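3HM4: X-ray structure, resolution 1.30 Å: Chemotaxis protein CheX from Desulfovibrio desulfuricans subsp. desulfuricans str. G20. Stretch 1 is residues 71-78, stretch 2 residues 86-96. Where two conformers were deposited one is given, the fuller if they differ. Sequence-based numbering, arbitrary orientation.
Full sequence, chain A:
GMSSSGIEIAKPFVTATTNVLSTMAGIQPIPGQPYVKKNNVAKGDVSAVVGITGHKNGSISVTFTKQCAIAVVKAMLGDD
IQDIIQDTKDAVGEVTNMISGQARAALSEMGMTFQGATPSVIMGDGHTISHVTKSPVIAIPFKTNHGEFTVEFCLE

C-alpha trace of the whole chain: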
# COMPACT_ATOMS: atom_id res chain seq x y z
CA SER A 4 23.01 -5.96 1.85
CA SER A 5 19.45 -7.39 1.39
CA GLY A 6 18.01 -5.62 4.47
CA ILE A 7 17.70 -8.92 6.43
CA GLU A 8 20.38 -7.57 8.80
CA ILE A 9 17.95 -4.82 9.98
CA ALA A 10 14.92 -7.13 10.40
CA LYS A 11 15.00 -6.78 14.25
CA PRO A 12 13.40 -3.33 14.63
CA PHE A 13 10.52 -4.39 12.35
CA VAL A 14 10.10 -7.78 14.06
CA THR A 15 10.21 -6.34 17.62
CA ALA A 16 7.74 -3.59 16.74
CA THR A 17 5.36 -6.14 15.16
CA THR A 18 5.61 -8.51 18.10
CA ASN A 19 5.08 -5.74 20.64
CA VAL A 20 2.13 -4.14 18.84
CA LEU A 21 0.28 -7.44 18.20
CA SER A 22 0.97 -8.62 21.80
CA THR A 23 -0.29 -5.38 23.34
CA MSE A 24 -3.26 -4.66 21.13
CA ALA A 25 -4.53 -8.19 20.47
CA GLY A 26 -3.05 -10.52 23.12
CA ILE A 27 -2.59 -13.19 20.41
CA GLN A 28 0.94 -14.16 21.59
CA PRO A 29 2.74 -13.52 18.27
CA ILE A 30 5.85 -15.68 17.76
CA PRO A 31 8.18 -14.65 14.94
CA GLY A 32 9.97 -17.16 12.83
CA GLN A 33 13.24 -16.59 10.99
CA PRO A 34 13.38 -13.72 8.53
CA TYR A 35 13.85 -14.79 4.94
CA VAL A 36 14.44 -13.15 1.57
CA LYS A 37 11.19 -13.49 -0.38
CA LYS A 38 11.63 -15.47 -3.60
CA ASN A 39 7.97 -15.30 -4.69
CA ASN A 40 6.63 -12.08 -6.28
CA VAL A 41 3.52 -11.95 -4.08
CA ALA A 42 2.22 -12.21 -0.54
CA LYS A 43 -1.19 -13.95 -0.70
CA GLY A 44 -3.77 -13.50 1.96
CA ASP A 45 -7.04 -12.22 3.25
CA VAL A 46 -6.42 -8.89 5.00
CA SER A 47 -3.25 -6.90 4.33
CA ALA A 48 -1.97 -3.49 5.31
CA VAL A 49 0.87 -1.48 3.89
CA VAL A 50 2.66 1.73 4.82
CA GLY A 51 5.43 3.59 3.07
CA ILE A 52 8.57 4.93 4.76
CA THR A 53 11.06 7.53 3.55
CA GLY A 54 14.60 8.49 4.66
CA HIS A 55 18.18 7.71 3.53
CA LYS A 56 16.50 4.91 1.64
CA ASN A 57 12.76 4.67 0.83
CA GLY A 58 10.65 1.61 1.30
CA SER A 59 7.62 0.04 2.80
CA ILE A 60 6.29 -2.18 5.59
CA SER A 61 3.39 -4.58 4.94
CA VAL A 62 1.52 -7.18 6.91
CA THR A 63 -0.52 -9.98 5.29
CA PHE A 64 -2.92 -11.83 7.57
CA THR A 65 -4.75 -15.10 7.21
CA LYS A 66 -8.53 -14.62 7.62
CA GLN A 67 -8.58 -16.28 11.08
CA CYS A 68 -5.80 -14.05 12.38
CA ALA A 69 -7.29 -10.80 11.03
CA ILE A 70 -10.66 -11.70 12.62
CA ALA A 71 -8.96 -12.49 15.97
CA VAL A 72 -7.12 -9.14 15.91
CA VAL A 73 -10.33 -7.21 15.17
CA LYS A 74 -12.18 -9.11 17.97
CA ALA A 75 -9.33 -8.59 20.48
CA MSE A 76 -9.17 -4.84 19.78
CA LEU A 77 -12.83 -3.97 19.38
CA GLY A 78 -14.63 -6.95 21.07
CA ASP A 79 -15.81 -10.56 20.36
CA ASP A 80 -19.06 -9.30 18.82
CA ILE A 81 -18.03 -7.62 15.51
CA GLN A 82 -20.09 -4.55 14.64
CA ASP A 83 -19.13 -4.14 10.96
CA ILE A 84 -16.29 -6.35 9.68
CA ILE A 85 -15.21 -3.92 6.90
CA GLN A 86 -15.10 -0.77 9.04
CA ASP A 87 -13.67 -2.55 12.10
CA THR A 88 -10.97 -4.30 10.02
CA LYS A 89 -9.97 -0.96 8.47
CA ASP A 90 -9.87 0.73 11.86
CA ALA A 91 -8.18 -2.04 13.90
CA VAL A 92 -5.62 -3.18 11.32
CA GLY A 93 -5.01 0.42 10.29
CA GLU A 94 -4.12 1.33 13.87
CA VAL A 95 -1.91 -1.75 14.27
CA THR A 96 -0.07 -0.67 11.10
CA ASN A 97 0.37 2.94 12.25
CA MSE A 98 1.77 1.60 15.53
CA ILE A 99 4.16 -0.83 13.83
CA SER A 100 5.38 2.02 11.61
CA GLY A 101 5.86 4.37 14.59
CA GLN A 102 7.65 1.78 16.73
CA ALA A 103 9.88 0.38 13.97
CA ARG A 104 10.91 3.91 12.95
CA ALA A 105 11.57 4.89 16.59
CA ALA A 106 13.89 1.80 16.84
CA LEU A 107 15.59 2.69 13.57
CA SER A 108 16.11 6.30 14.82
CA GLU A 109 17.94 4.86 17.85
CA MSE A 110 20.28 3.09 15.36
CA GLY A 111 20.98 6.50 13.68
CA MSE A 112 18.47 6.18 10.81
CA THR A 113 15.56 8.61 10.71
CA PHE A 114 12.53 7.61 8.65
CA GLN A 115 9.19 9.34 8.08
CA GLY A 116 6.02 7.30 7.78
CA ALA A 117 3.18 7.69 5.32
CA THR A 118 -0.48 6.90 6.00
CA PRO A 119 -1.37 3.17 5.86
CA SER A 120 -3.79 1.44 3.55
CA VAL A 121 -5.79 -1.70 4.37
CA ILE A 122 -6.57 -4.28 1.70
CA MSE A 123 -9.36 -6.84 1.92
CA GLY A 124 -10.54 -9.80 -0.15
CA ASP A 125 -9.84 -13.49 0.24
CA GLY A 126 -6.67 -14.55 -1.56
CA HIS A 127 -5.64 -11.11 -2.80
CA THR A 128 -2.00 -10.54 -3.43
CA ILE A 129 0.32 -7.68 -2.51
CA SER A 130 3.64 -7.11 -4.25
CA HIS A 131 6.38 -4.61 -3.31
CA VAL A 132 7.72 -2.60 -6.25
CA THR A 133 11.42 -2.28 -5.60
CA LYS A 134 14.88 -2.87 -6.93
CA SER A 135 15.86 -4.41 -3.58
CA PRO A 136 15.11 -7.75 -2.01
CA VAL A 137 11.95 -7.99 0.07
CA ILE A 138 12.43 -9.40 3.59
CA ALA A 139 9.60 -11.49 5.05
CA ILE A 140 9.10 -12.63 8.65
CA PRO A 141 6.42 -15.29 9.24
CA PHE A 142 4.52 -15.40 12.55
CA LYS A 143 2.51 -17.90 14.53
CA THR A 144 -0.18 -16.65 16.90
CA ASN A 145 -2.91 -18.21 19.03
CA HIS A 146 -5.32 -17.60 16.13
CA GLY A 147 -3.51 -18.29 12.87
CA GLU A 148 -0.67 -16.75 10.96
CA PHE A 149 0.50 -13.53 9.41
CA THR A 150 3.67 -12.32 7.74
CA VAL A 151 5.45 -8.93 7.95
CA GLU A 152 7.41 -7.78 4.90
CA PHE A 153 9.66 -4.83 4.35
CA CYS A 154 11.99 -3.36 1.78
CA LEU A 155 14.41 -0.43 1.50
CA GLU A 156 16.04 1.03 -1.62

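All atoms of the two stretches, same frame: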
# COMPACT_ATOMS: atom_id res chain seq x y z
N ALA A 71 -9.36 -12.46 14.53
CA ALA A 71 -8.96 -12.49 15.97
C ALA A 71 -8.42 -11.13 16.45
O ALA A 71 -8.69 -10.70 17.58
CB ALA A 71 -7.96 -13.61 16.25
N VAL A 72 -7.65 -10.46 15.59
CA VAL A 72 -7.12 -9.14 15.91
C VAL A 72 -8.25 -8.13 16.08
O VAL A 72 -8.29 -7.39 17.07
CB VAL A 72 -6.10 -8.65 14.87
CG1 VAL A 72 -5.74 -7.20 15.04
CG2 VAL A 72 -4.89 -9.57 14.88
N VAL A 73 -9.19 -8.12 15.14
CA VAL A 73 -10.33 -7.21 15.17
C VAL A 73 -11.17 -7.48 16.45
O VAL A 73 -11.58 -6.53 17.13
CB VAL A 73 -11.19 -7.29 13.89
CG1 VAL A 73 -12.52 -6.53 14.06
CG2 VAL A 73 -10.39 -6.79 12.67
N LYS A 74 -11.41 -8.76 16.77
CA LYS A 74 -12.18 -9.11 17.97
C LYS A 74 -11.44 -8.72 19.25
O LYS A 74 -12.05 -8.25 20.24
CB LYS A 74 -12.54 -10.59 17.97
CG LYS A 74 -13.59 -10.95 16.97
CD LYS A 74 -14.00 -12.40 17.04
CE LYS A 74 -15.12 -12.68 16.07
NZ LYS A 74 -15.71 -14.03 16.26
N ALA A 75 -10.13 -8.95 19.30
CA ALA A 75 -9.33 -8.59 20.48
C ALA A 75 -9.33 -7.08 20.73
O ALA A 75 -9.49 -6.64 21.88
CB ALA A 75 -7.92 -9.11 20.38
N MSE A 76 -9.26 -6.29 19.66
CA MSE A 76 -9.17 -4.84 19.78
C MSE A 76 -10.47 -4.11 19.98
O MSE A 76 -10.50 -3.11 20.71
CB MSE A 76 -8.46 -4.27 18.56
CG MSE A 76 -7.04 -4.72 18.57
SE MSE A 76 -6.10 -4.14 17.06
CE MSE A 76 -6.00 -2.20 17.47
N LEU A 77 -11.53 -4.59 19.35
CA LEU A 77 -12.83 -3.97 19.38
C LEU A 77 -13.94 -4.82 20.00
O LEU A 77 -15.02 -4.28 20.22
CB LEU A 77 -13.18 -3.48 17.98
CG LEU A 77 -12.21 -2.45 17.38
CD1 LEU A 77 -12.42 -2.23 15.88
CD2 LEU A 77 -12.37 -1.13 18.14
N GLY A 78 -13.66 -6.07 20.38
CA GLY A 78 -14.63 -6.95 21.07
C GLY A 78 -15.10 -8.16 20.25
O GLY A 78 -15.20 -8.09 19.01
N GLN A 86 -15.54 -1.94 8.32
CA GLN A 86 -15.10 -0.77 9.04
C GLN A 86 -14.14 -1.12 10.19
O GLN A 86 -13.15 -0.42 10.42
CB GLN A 86 -16.30 0.01 9.61
CG GLN A 86 -15.92 1.31 10.26
CD GLN A 86 -15.42 2.35 9.28
OE1 GLN A 86 -16.04 2.55 8.24
NE2 GLN A 86 -14.31 3.02 9.60
N ASP A 87 -14.46 -2.18 10.93
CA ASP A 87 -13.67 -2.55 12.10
C ASP A 87 -12.30 -3.09 11.69
O ASP A 87 -11.32 -2.84 12.40
CB ASP A 87 -14.43 -3.50 13.02
CG ASP A 87 -15.69 -2.89 13.64
OD1 ASP A 87 -15.84 -1.67 13.64
OD2 ASP A 87 -16.50 -3.71 14.10
N THR A 88 -12.26 -3.82 10.57
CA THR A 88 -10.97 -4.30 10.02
C THR A 88 -10.10 -3.11 9.60
O THR A 88 -8.93 -3.04 9.96
CB THR A 88 -11.16 -5.31 8.87
OG1 THR A 88 -11.84 -6.43 9.42
CG2 THR A 88 -9.82 -5.77 8.29
N LYS A 89 -10.68 -2.17 8.86
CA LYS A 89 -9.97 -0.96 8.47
C LYS A 89 -9.41 -0.25 9.69
O LYS A 89 -8.23 0.08 9.75
CB LYS A 89 -10.90 -0.03 7.71
CG LYS A 89 -10.32 1.31 7.34
CD LYS A 89 -11.33 2.19 6.60
CE LYS A 89 -10.68 3.51 6.23
NZ LYS A 89 -11.50 4.25 5.24
N ASP A 90 -10.28 -0.01 10.68
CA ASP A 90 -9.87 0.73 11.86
C ASP A 90 -8.82 0.02 12.72
O ASP A 90 -7.79 0.61 13.12
CB ASP A 90 -11.07 1.13 12.73
CG ASP A 90 -11.96 2.18 12.09
OD1 ASP A 90 -11.51 2.93 11.19
OD2 ASP A 90 -13.15 2.24 12.48
N ALA A 91 -9.06 -1.26 13.00
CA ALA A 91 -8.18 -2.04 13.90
C ALA A 91 -6.83 -2.33 13.24
O ALA A 91 -5.76 -2.07 13.81
CB ALA A 91 -8.85 -3.36 14.33
N VAL A 92 -6.87 -2.86 12.02
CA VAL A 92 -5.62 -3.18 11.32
C VAL A 92 -4.89 -1.91 10.94
O VAL A 92 -3.66 -1.88 10.97
CB VAL A 92 -5.86 -4.15 10.13
CG1 VAL A 92 -4.56 -4.34 9.29
CG2 VAL A 92 -6.42 -5.47 10.66
N GLY A 93 -5.64 -0.87 10.60
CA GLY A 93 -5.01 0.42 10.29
C GLY A 93 -4.24 0.98 11.48
O GLY A 93 -3.12 1.47 11.33
N GLU A 94 -4.83 0.86 12.68
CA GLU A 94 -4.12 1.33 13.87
C GLU A 94 -2.90 0.49 14.18
O GLU A 94 -1.84 1.01 14.52
CB GLU A 94 -5.05 1.42 15.07
CG GLU A 94 -4.35 1.94 16.34
CD GLU A 94 -3.73 3.36 16.21
OE1 GLU A 94 -4.20 4.19 15.40
OE2 GLU A 94 -2.76 3.67 16.95
N VAL A 95 -3.05 -0.83 14.10
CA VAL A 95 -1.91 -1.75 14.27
C VAL A 95 -0.76 -1.32 13.34
O VAL A 95 0.40 -1.27 13.75
CB VAL A 95 -2.31 -3.23 13.98
CG1 VAL A 95 -1.09 -4.15 13.75
CG2 VAL A 95 -3.21 -3.71 15.14
N THR A 96 -1.11 -1.02 12.09
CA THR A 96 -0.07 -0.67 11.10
C THR A 96 0.61 0.67 11.39
O THR A 96 1.83 0.78 11.27
CB THR A 96 -0.65 -0.74 9.69
OG1 THR A 96 -1.25 -2.03 9.48
CG2 THR A 96 0.40 -0.50 8.62

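Residues 71-77 form the last turns of a helix that begins earlier in the chain, and residues 86-96 lie within a second helix that extends beyond the stretch at both ends. The two axes cross almost at right angles, at 86°, with a closest approach of 9.2 Å. Such a crossing confines the contact to a compact patch, and the backbones come nearest at Val-73 and Ala-91, whose CA atoms are 5.7 Å apart. Each helix satisfies its own backbone through i to i+4 hydrogen bonds, among them Leu-77 N to Val-73 O (2.9 Å) and Val-95 N to Ala-91 O (3.0 Å). The helix runs to Leu-77; Gly-78, the first residue beyond it, still donates its N to Lys-74 O (2.7 Å) but has a positive phi of 112°. At these backbone angles a CB would be jammed against the carbonyl O of Leu-77, so glycine suits the turn.

No hydrogen bond joins the stretches; they are held by van der Waals packing that buries 386 Å² over both sides. Ala-91 is at the center. Its small methyl group points toward the first helix and is touched by three side chains: Val-73 CG2 lies 4.1 Å from Ala-91 CB, Met-76 SE 4.0 Å from the same CB, and Leu-77 CD1 4.1 Å from it. With only a methyl group at this position, the backbones can approach closely while larger residues of the first helix pack around it.

Val-73, in the t rotamer, fits both its methyl groups against the second helix. Val-73 CG1 rests 3.7 Å from Asp-87 CB, and Val-73 CG2 lies 3.6 Å from Thr-88 OG1. Asp-87 thus offers the aliphatic base of its side chain to the contact, while its OD2 is hydrogen-bonded elsewhere in the structure. Leu-77 covers the same region from a more exposed position, its CD1 lying 3.7 Å from both Asp-87 O and Asp-87 CB.

Farther along the second helix, the selenomethionine Met-76 takes over. Its long, flexible chain, with chi1 m, chi2 t and chi3 p, brings Met-76 SE to 3.5 Å from Val-95 CG2 and Met-76 CE to 3.7 Å from Ala-91 O, so that it spans one turn of the partner helix. Met-76 CE also approaches Glu-94 CB at 4.4 Å; the CA-to-CB bond of Glu-94 points toward the first helix, but the end of its side chain leads away. Val-72 adds a looser contact from its buried position, with CG1 4.3 Å from Val-95 CG2.

Some polar side chains of the second stretch are paired within their own helix, away from the contact. Gln-86 NE2 donates to Asp-90 OD2 at 3.2 Å with near-linear geometry, and makes a weak bond to Asp-90 OD1, also at 3.2 Å. Thr-96 OG1 donates to Val-92 O (2.8 Å), which satisfies the hydroxyl in a buried setting. At Gly-93 a CB would clash with Lys-89 O, so the absence of a side chain suits the local helix rather than the contact between the stretches.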